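Local atomic coordinates of maltose/maltodextrin-binding protein (Thermus thermophilus, PDB entry 2GH9), a protein that binds maltotriose and, as a periplasmic solute-binding protein, probably captures such maltodextrins for uptake into the cell. Residues A[207-210]-A[211-215]. Numbering follows the deposited sequence.
Sequences NLVP and EGVDY
A type II beta turn running from Pro210 to Val213 reverses part of the loop between helix 189-204 and helix 215-224, and brings Val213 back against Val209 and Pro210. Glu211 and Gly212 occupy its two central positions. Gly212 has the positive phi (89°) expected at the third place of such a turn, where a beta carbon would be jammed against the carbonyl oxygen of the preceding residue. No hydrogen bond closes the turn between the two segments; the contact rests on apolar side chains.

Val213 meets Pro210 with one methyl. Its CG1 is anti to the backbone N (chi1 -170°), which sets CG2 beside that N and on the side of Pro210. Val213 CG2 lies 3.9 Å from Pro210 CD and 4.0 Å from Pro210 CG. Val213 CG2 also comes within 3.1 Å of Pro210 O, a tight approach for a carbon and an oxygen. Val209 meets Val213 at about a right angle, its CG1 3.9 Å from Val213 CB and, next, 4.1 Å from Val213 CG2. The bond to CB of Glu211 points away from Val209 and Pro210, but the bend at chi2 (67°) folds the carboxylate back beside the turn, Glu211 OE2 3.2 Å from Gly212 N. Val209 and Val213 are buried. Val209 also packs on Phe149, Tyr151 and Ile153, and its carbonyl oxygen accepts a hydrogen bond from Arg203 NE.

Beyond the turn, Asp214 is the N-cap of helix 215-224, its OD1 accepting a bond from Val217 N, and Tyr215, at the start of that helix, touches a bound glucose unit. The arrangement is a glycine-containing type II turn in a helix-to-helix connection, leading into a side-chain-capped helix at the sugar site.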
loop_
_atom_site.group_PDB
_atom_site.type_symbol
_atom_site.label_atom_id
_atom_site.label_comp_id
_atom_site.label_asym_id
_atom_site.label_seq_id
_atom_site.Cartn_x
_atom_site.Cartn_y
_atom_site.Cartn_z
ATOM N N ASN A 207 2.087 23.686 -10.628
ATOM C CA ASN A 207 3.350 23.982 -9.932
ATOM C C ASN A 207 3.322 23.564 -8.452
ATOM O O ASN A 207 3.660 24.357 -7.554
ATOM C CB ASN A 207 3.731 25.469 -10.092
ATOM C CG ASN A 207 5.166 25.757 -9.647
ATOM O OD1 ASN A 207 6.101 25.004 -9.964
ATOM N ND2 ASN A 207 5.342 26.837 -8.898
ATOM N N LEU A 208 2.906 22.314 -8.206
ATOM C CA LEU A 208 2.767 21.811 -6.841
ATOM C C LEU A 208 3.900 20.854 -6.455
ATOM O O LEU A 208 4.425 20.920 -5.327
ATOM C CB LEU A 208 1.392 21.140 -6.644
ATOM C CG LEU A 208 0.167 22.063 -6.626
ATOM C CD1 LEU A 208 -1.113 21.293 -6.317
ATOM C CD2 LEU A 208 0.353 23.172 -5.611
ATOM N N VAL A 209 4.288 19.996 -7.399
ATOM C CA VAL A 209 5.250 18.937 -7.145
ATOM C C VAL A 209 6.440 19.065 -8.093
ATOM O O VAL A 209 6.380 18.613 -9.220
ATOM C CB VAL A 209 4.593 17.536 -7.284
ATOM C CG1 VAL A 209 5.548 16.468 -6.768
ATOM C CG2 VAL A 209 3.233 17.498 -6.511
ATOM N N PRO A 210 7.525 19.706 -7.633
ATOM C CA PRO A 210 8.695 19.870 -8.506
ATOM C C PRO A 210 9.502 18.594 -8.752
ATOM O O PRO A 210 9.205 17.522 -8.211
ATOM C CB PRO A 210 9.549 20.910 -7.766
ATOM C CG PRO A 210 9.130 20.810 -6.323
ATOM C CD PRO A 210 7.697 20.357 -6.319
ATOM N N GLU A 211 10.529 18.737 -9.585
ATOM C CA GLU A 211 11.492 17.683 -9.839
ATOM C C GLU A 211 12.124 17.173 -8.528
ATOM O O GLU A 211 12.250 17.898 -7.528
ATOM C CB GLU A 211 12.556 18.204 -10.821
ATOM C CG GLU A 211 13.806 17.354 -10.928
ATOM C CD GLU A 211 13.569 15.995 -11.550
ATOM O OE1 GLU A 211 12.823 15.920 -12.550
ATOM O OE2 GLU A 211 14.177 15.004 -11.062
ATOM N N GLY A 212 12.465 15.891 -8.522
ATOM C CA GLY A 212 13.179 15.295 -7.406
ATOM C C GLY A 212 12.315 14.723 -6.303
ATOM O O GLY A 212 12.816 14.002 -5.445
ATOM N N VAL A 213 11.014 15.012 -6.312
ATOM C CA VAL A 213 10.171 14.618 -5.179
ATOM C C VAL A 213 9.794 13.131 -5.246
ATOM O O VAL A 213 8.980 12.705 -6.073
ATOM C CB VAL A 213 8.921 15.500 -5.044
ATOM C CG1 VAL A 213 8.207 15.213 -3.716
ATOM C CG2 VAL A 213 9.316 16.978 -5.117
ATOM N N ASP A 214 10.398 12.359 -4.346
ATOM C CA ASP A 214 10.115 10.945 -4.205
ATOM C C ASP A 214 9.488 10.692 -2.828
ATOM O O ASP A 214 9.186 11.630 -2.094
ATOM C CB ASP A 214 11.392 10.115 -4.439
ATOM C CG ASP A 214 12.515 10.466 -3.501
ATOM O OD1 ASP A 214 12.307 11.224 -2.526
ATOM O OD2 ASP A 214 13.649 9.989 -3.767
ATOM N N TYR A 215 9.287 9.432 -2.470
ATOM C CA TYR A 215 8.671 9.117 -1.190
ATOM C C TYR A 215 9.324 9.874 -0.035
ATOM O O TYR A 215 8.641 10.499 0.758
ATOM C CB TYR A 215 8.703 7.604 -0.895
ATOM C CG TYR A 215 7.883 7.329 0.323
ATOM C CD1 TYR A 215 6.504 7.159 0.233
ATOM C CD2 TYR A 215 8.458 7.372 1.583
ATOM C CE1 TYR A 215 5.731 6.979 1.387
ATOM C CE2 TYR A 215 7.710 7.191 2.716
ATOM C CZ TYR A 215 6.344 6.995 2.614
ATOM O OH TYR A 215 5.625 6.837 3.761
#